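Local structure of terminal oxygenase component of carbazole 1,9a-dioxygenase (3GKQ) at residues H96-R101 with V108-N113; R71-G76 with G120-K125. The protein probably catalyses the dioxygenation of carbazole at its 1 and 9a positions, as the Rieske-type terminal oxygenase that takes electrons from a ferredoxin. All coordinates share one frame; numbering follows the deposited sequence.

In the fold
H96 of interaction 1 and H74 of interaction 2 bind the same iron of the [2Fe-2S] cluster, their ND1 atoms 2.9 Å apart. The principle that follows is that a Rieske cluster is held by two ligand loops, each packed on another part of the same domain. The centres of the two contacts lie about 10 Å apart, and interaction 1 is nested along the chain inside the loop that interaction 2 closes. Y100 makes a second bridge: its OH lies 3.1 Å from L73 N, probably as a hydrogen bond, while its ring packs on L124. Both contacts also touch the second subunit.

Interaction 1 of 2, residues H96-R101 with V108-N113; sequences HGWTYR and VDILTN. With FES (Fe2/s2 (inorganic) cluster), chain H.
The indole of W98 has I110 CD1 over one face, 3.9 Å from the centroid of its five-membered ring in a CH-pi contact; the H74 ring stacks on the opposite face, and H96 O lies at the edge. Cluster sulfur S1 approaches obliquely, 3.3 Å from W98 CD1. The H96 ring meets S1 near its plane, and its ND1 binds iron FE2 at 2.0 Å. These groups belong to an antiparallel beta hairpin of the Rieske domain, strands 98-101 and 107-110, in which W98 and I110 form a non-hydrogen-bonded pair. Matching first torsions, with CG of W98 and CG1 of I110 each beside its own backbone N (chi1 -80° and -64°), lay the two chains side by side and bring I110 CG2 to 3.6 Å from W98 CD1. An alanine in place of W98 would probably leave both I110 CD1 and the H74 ring without their aromatic partner and open a gap beside S1. F357 of the second subunit meets the indole edge-to-face, and D183 of that subunit hydrogen-bonds H96 NE2, which would probably help fix the ring's rotation.

At the other end of the pairing, V108 and D109 both face T99 in a classic beta bulge, with T99 N bonded to D109 O and V108 N to T99 O. The type I turn from I110 to N113 then brings T112 OG1 to H96 O at 2.7 Å, tying the turn to the ligand-bearing loop. G97 O is gripped twice: L111 N at 3.2 Å and T99 OG1 at 3.0 Å reach it from opposite faces of its carbonyl plane.

Interaction 2 of 2, residues R71-G76 with G120-K125; sequences RCLHRG and GRHALK. With FES (Fe2/s2 (inorganic) cluster), chain H.
The first cluster-binding loop of the Rieske domain, R71-G76, rests here on the loop G120-K125, which leads toward strand 129-132. L73 carries the contact, sitting between two metal ligands. Its side chain points toward the opposing loop, with CG beside the backbone N (chi1 -61°), and its carbons divide the work. L73 CD1 lies 3.5 Å from H122 CB and comes to the imidazole obliquely, while the branch carbon CG and the other methyl, CD2, meet L124 CD1. The approach of L73 CG to L124 CD1, at 3.4 Å, is tight for two carbons; the chi1 of L124, -107°, lies away from a staggered value, consistent with a tightly packed side chain. That same L124 methyl, CD1, lies 3.5 Å from R71 O, so it covers the backbone just ahead of the cysteine ligand as well as the leucine that follows it. L73 also touches W98 of strand 98-101. The polar end of H122 is bound through NE2 to Q118.

On the cluster side, C72 SG binds iron FE1 at 2.3 Å and H74 ND1 binds FE2 at 2.1 Å. C93 and H96 complete the protein ligands in the Rieske pattern of two cysteines on one iron and two histidines on the other. The loop folds back on its own sulfur, since H74 N donates to C72 SG over 3.6 Å. R75 CG lies over the centre of the H74 ring, and D360 of the second subunit takes the hydrogen bond from H74 NE2.

No hydrogen bond spans the two loops. The apolar packing of L73 on L124 and H122 thus holds the ligand loop by fit of shape, while the N-H donated to C72 SG within that loop would probably stabilise negative charge on the sulfur and favour the reduced state.

Interaction 1 of 2, residues H96-R101 with V108-N113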
loop_
_atom_site.group_PDB
_atom_site.type_symbol
_atom_site.label_atom_id
_atom_site.label_comp_id
_atom_site.label_asym_id
_atom_site.label_seq_id
_atom_site.Cartn_x
_atom_site.Cartn_y
_atom_site.Cartn_z
ATOM N N HIS A 96 -8.794 -10.825 -28.192
ATOM C CA HIS A 96 -8.920 -11.817 -29.263
ATOM C C HIS A 96 -10.298 -11.801 -29.925
ATOM O O HIS A 96 -10.704 -12.778 -30.556
ATOM C CB HIS A 96 -8.638 -13.234 -28.748
ATOM C CG HIS A 96 -7.373 -13.357 -27.957
ATOM N ND1 HIS A 96 -7.331 -13.176 -26.590
ATOM C CD2 HIS A 96 -6.106 -13.640 -28.341
ATOM C CE1 HIS A 96 -6.090 -13.344 -26.166
ATOM N NE2 HIS A 96 -5.327 -13.625 -27.207
ATOM N N GLY A 97 -11.019 -10.698 -29.750
ATOM C CA GLY A 97 -12.320 -10.546 -30.371
ATOM C C GLY A 97 -13.469 -11.469 -30.014
ATOM O O GLY A 97 -14.390 -11.617 -30.823
ATOM N N TRP A 98 -13.439 -12.113 -28.848
ATOM C CA TRP A 98 -14.578 -12.954 -28.481
ATOM C C TRP A 98 -15.725 -11.954 -28.393
ATOM O O TRP A 98 -15.594 -10.904 -27.761
ATOM C CB TRP A 98 -14.347 -13.655 -27.141
ATOM C CG TRP A 98 -13.476 -14.888 -27.254
ATOM C CD1 TRP A 98 -12.411 -15.075 -28.101
ATOM C CD2 TRP A 98 -13.546 -16.063 -26.437
ATOM N NE1 TRP A 98 -11.815 -16.291 -27.854
ATOM C CE2 TRP A 98 -12.491 -16.915 -26.838
ATOM C CE3 TRP A 98 -14.396 -16.474 -25.400
ATOM C CZ2 TRP A 98 -12.264 -18.157 -26.236
ATOM C CZ3 TRP A 98 -14.167 -17.709 -24.803
ATOM C CH2 TRP A 98 -13.111 -18.536 -25.222
ATOM N N THR A 99 -16.841 -12.277 -29.037
ATOM C CA THR A 99 -17.982 -11.367 -29.105
ATOM C C THR A 99 -19.227 -11.853 -28.376
ATOM O O THR A 99 -19.711 -12.956 -28.622
ATOM C CB THR A 99 -18.305 -11.082 -30.590
ATOM O OG1 THR A 99 -17.129 -10.560 -31.223
ATOM C CG2 THR A 99 -19.441 -10.079 -30.729
ATOM N N TYR A 100 -19.740 -11.005 -27.485
ATOM C CA TYR A 100 -20.907 -11.333 -26.670
ATOM C C TYR A 100 -22.079 -10.374 -26.863
ATOM O O TYR A 100 -21.882 -9.185 -27.096
ATOM C CB TYR A 100 -20.538 -11.305 -25.177
ATOM C CG TYR A 100 -19.215 -11.953 -24.806
ATOM C CD1 TYR A 100 -18.012 -11.262 -24.941
ATOM C CD2 TYR A 100 -19.178 -13.244 -24.283
ATOM C CE1 TYR A 100 -16.797 -11.846 -24.552
ATOM C CE2 TYR A 100 -17.977 -13.834 -23.895
ATOM C CZ TYR A 100 -16.794 -13.133 -24.028
ATOM O OH TYR A 100 -15.614 -13.722 -23.631
ATOM N N ARG A 101 -23.296 -10.894 -26.734
ATOM C CA ARG A 101 -24.492 -10.063 -26.846
ATOM C C ARG A 101 -24.779 -9.429 -25.488
ATOM O O ARG A 101 -24.643 -10.085 -24.446
ATOM C CB ARG A 101 -25.709 -10.900 -27.257
ATOM C CG ARG A 101 -25.744 -11.342 -28.722
ATOM C CD ARG A 101 -27.047 -12.081 -29.013
ATOM N NE ARG A 101 -28.222 -11.243 -28.772
ATOM C CZ ARG A 101 -28.748 -10.403 -29.662
ATOM N NH1 ARG A 101 -28.215 -10.281 -30.870
ATOM N NH2 ARG A 101 -29.810 -9.675 -29.342
ATOM N N VAL A 108 -21.521 -15.277 -29.162
ATOM C CA VAL A 108 -22.100 -15.536 -30.480
ATOM C C VAL A 108 -21.104 -15.592 -31.641
ATOM O O VAL A 108 -21.415 -16.122 -32.708
ATOM C CB VAL A 108 -23.173 -14.468 -30.802
ATOM C CG1 VAL A 108 -22.523 -13.093 -30.909
ATOM C CG2 VAL A 108 -23.888 -14.820 -32.090
ATOM N N ASP A 109 -19.913 -15.043 -31.441
ATOM C CA ASP A 109 -18.899 -15.037 -32.489
ATOM C C ASP A 109 -17.509 -14.844 -31.898
ATOM O O ASP A 109 -17.364 -14.401 -30.761
ATOM C CB ASP A 109 -19.159 -13.892 -33.481
ATOM C CG ASP A 109 -20.308 -14.178 -34.443
ATOM O OD1 ASP A 109 -20.159 -15.066 -35.312
ATOM O OD2 ASP A 109 -21.357 -13.510 -34.331
ATOM N N ILE A 110 -16.495 -15.197 -32.680
ATOM C CA ILE A 110 -15.104 -15.001 -32.294
ATOM C C ILE A 110 -14.425 -14.495 -33.562
ATOM O O ILE A 110 -14.046 -15.271 -34.443
ATOM C CB ILE A 110 -14.418 -16.298 -31.809
ATOM C CG1 ILE A 110 -15.097 -16.808 -30.532
ATOM C CG2 ILE A 110 -12.949 -16.017 -31.526
ATOM C CD1 ILE A 110 -14.473 -18.072 -29.956
ATOM N N LEU A 111 -14.309 -13.176 -33.647
ATOM C CA LEU A 111 -13.717 -12.494 -34.791
ATOM C C LEU A 111 -12.378 -13.042 -35.275
ATOM O O LEU A 111 -12.108 -13.050 -36.480
ATOM C CB LEU A 111 -13.574 -11.005 -34.467
ATOM C CG LEU A 111 -14.805 -10.098 -34.595
ATOM C CD1 LEU A 111 -16.078 -10.844 -34.254
ATOM C CD2 LEU A 111 -14.621 -8.885 -33.693
ATOM N N THR A 112 -11.541 -13.497 -34.345
ATOM C CA THR A 112 -10.221 -14.011 -34.694
ATOM C C THR A 112 -10.186 -15.485 -35.100
ATOM O O THR A 112 -9.128 -16.012 -35.434
ATOM C CB THR A 112 -9.239 -13.801 -33.532
ATOM O OG1 THR A 112 -9.687 -14.545 -32.390
ATOM C CG2 THR A 112 -9.160 -12.324 -33.175
ATOM N N ASN A 113 -11.335 -16.149 -35.049
ATOM C CA ASN A 113 -11.434 -17.554 -35.440
ATOM C C ASN A 113 -12.892 -17.972 -35.527
ATOM O O ASN A 113 -13.432 -18.600 -34.609
ATOM C CB ASN A 113 -10.705 -18.469 -34.454
ATOM C CG ASN A 113 -10.795 -19.936 -34.858
ATOM O OD1 ASN A 113 -11.317 -20.262 -35.928
ATOM N ND2 ASN A 113 -10.283 -20.824 -34.013
HETATM FE FE1 FES H . -10.933 -11.636 -24.426
HETATM FE FE2 FES H . -9.077 -13.354 -25.546
HETATM S S1 FES H . -10.928 -12.622 -26.521
HETATM S S2 FES H . -9.033 -12.306 -23.480
#

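Interaction 2 of 2, residues R71-G76 with G120-K125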
loop_
_atom_site.group_PDB
_atom_site.type_symbol
_atom_site.label_atom_id
_atom_site.label_comp_id
_atom_site.label_asym_id
_atom_site.label_seq_id
_atom_site.Cartn_x
_atom_site.Cartn_y
_atom_site.Cartn_z
ATOM N N ARG A 71 -15.710 -9.026 -17.602
ATOM C CA ARG A 71 -14.522 -9.864 -17.712
ATOM C C ARG A 71 -14.694 -10.901 -18.813
ATOM O O ARG A 71 -15.684 -11.634 -18.836
ATOM C CB ARG A 71 -14.241 -10.585 -16.392
ATOM C CG ARG A 71 -12.967 -11.413 -16.426
ATOM C CD ARG A 71 -12.556 -11.882 -15.034
ATOM N NE ARG A 71 -13.430 -12.930 -14.524
ATOM C CZ ARG A 71 -13.366 -13.414 -13.285
ATOM N NH1 ARG A 71 -12.467 -12.937 -12.427
ATOM N NH2 ARG A 71 -14.191 -14.383 -12.905
ATOM N N CYS A 72 -13.721 -10.970 -19.712
ATOM C CA CYS A 72 -13.768 -11.920 -20.816
ATOM C C CYS A 72 -13.540 -13.344 -20.303
ATOM O O CYS A 72 -12.706 -13.579 -19.428
ATOM C CB CYS A 72 -12.703 -11.557 -21.862
ATOM S SG CYS A 72 -12.743 -12.530 -23.402
ATOM N N LEU A 73 -14.288 -14.288 -20.857
ATOM C CA LEU A 73 -14.183 -15.688 -20.471
ATOM C C LEU A 73 -12.893 -16.345 -20.939
ATOM O O LEU A 73 -12.484 -17.372 -20.395
ATOM C CB LEU A 73 -15.366 -16.470 -21.043
ATOM C CG LEU A 73 -16.758 -16.045 -20.586
ATOM C CD1 LEU A 73 -17.806 -16.878 -21.318
ATOM C CD2 LEU A 73 -16.871 -16.226 -19.075
ATOM N N HIS A 74 -12.261 -15.752 -21.946
ATOM C CA HIS A 74 -11.036 -16.299 -22.521
ATOM C C HIS A 74 -9.809 -16.231 -21.609
ATOM O O HIS A 74 -9.393 -17.241 -21.044
ATOM C CB HIS A 74 -10.726 -15.592 -23.846
ATOM C CG HIS A 74 -9.587 -16.199 -24.604
ATOM N ND1 HIS A 74 -8.811 -15.475 -25.486
ATOM C CD2 HIS A 74 -9.082 -17.455 -24.602
ATOM C CE1 HIS A 74 -7.873 -16.259 -25.987
ATOM N NE2 HIS A 74 -8.015 -17.466 -25.468
ATOM N N ARG A 75 -9.219 -15.046 -21.479
ATOM C CA ARG A 75 -8.034 -14.883 -20.641
ATOM C C ARG A 75 -8.305 -13.996 -19.429
ATOM O O ARG A 75 -7.381 -13.520 -18.767
ATOM C CB ARG A 75 -6.877 -14.318 -21.474
ATOM C CG ARG A 75 -6.523 -15.154 -22.711
ATOM C CD ARG A 75 -6.233 -16.611 -22.347
ATOM N NE ARG A 75 -5.183 -16.722 -21.339
ATOM C CZ ARG A 75 -3.881 -16.707 -21.601
ATOM N NH1 ARG A 75 -3.451 -16.594 -22.852
ATOM N NH2 ARG A 75 -3.004 -16.789 -20.606
ATOM N N GLY A 76 -9.584 -13.767 -19.162
ATOM C CA GLY A 76 -9.985 -12.982 -18.009
ATOM C C GLY A 76 -9.692 -11.496 -17.984
ATOM O O GLY A 76 -9.685 -10.907 -16.906
ATOM N N GLY A 120 -20.732 -20.143 -29.248
ATOM C CA GLY A 120 -22.042 -20.636 -28.867
ATOM C C GLY A 120 -22.074 -21.573 -27.669
ATOM O O GLY A 120 -23.146 -22.036 -27.283
ATOM N N ARG A 121 -20.919 -21.856 -27.072
ATOM C CA ARG A 121 -20.880 -22.762 -25.923
ATOM C C ARG A 121 -20.699 -22.061 -24.582
ATOM O O ARG A 121 -20.585 -22.716 -23.546
ATOM C CB ARG A 121 -19.757 -23.792 -26.092
ATOM C CG ARG A 121 -19.981 -24.791 -27.217
ATOM C CD ARG A 121 -18.966 -25.931 -27.155
ATOM N NE ARG A 121 -19.191 -26.904 -28.224
ATOM C CZ ARG A 121 -18.437 -27.979 -28.439
ATOM N NH1 ARG A 121 -17.393 -28.238 -27.657
ATOM N NH2 ARG A 121 -18.717 -28.793 -29.451
ATOM N N HIS A 122 -20.676 -20.734 -24.591
ATOM C CA HIS A 122 -20.474 -19.998 -23.350
ATOM C C HIS A 122 -21.288 -18.720 -23.314
ATOM O O HIS A 122 -21.780 -18.247 -24.339
ATOM C CB HIS A 122 -18.995 -19.634 -23.198
ATOM C CG HIS A 122 -18.061 -20.791 -23.368
ATOM N ND1 HIS A 122 -17.811 -21.702 -22.366
ATOM C CD2 HIS A 122 -17.312 -21.182 -24.428
ATOM C CE1 HIS A 122 -16.946 -22.604 -22.798
ATOM N NE2 HIS A 122 -16.627 -22.310 -24.047
ATOM N N ALA A 123 -21.409 -18.155 -22.118
ATOM C CA ALA A 123 -22.137 -16.916 -21.935
ATOM C C ALA A 123 -21.643 -16.206 -20.685
ATOM O O ALA A 123 -21.397 -16.831 -19.650
ATOM C CB ALA A 123 -23.637 -17.191 -21.820
ATOM N N LEU A 124 -21.478 -14.896 -20.809
ATOM C CA LEU A 124 -21.056 -14.050 -19.705
ATOM C C LEU A 124 -22.249 -14.018 -18.764
ATOM O O LEU A 124 -23.384 -14.217 -19.198
ATOM C CB LEU A 124 -20.802 -12.632 -20.212
ATOM C CG LEU A 124 -19.411 -12.022 -20.382
ATOM C CD1 LEU A 124 -18.345 -13.068 -20.595
ATOM C CD2 LEU A 124 -19.484 -11.041 -21.546
ATOM N N LYS A 125 -22.008 -13.780 -17.481
ATOM C CA LYS A 125 -23.126 -13.686 -16.555
ATOM C C LYS A 125 -23.819 -12.357 -16.818
ATOM O O LYS A 125 -23.158 -11.349 -17.089
ATOM C CB LYS A 125 -22.655 -13.709 -15.099
ATOM C CG LYS A 125 -23.776 -13.336 -14.137
ATOM C CD LYS A 125 -23.312 -13.201 -12.708
ATOM C CE LYS A 125 -24.357 -12.444 -11.894
ATOM N NZ LYS A 125 -25.728 -13.019 -12.033
HETATM FE FE1 FES H . -10.933 -11.636 -24.426
HETATM FE FE2 FES H . -9.077 -13.354 -25.546
HETATM S S1 FES H . -10.928 -12.622 -26.521
HETATM S S2 FES H . -9.033 -12.306 -23.480
#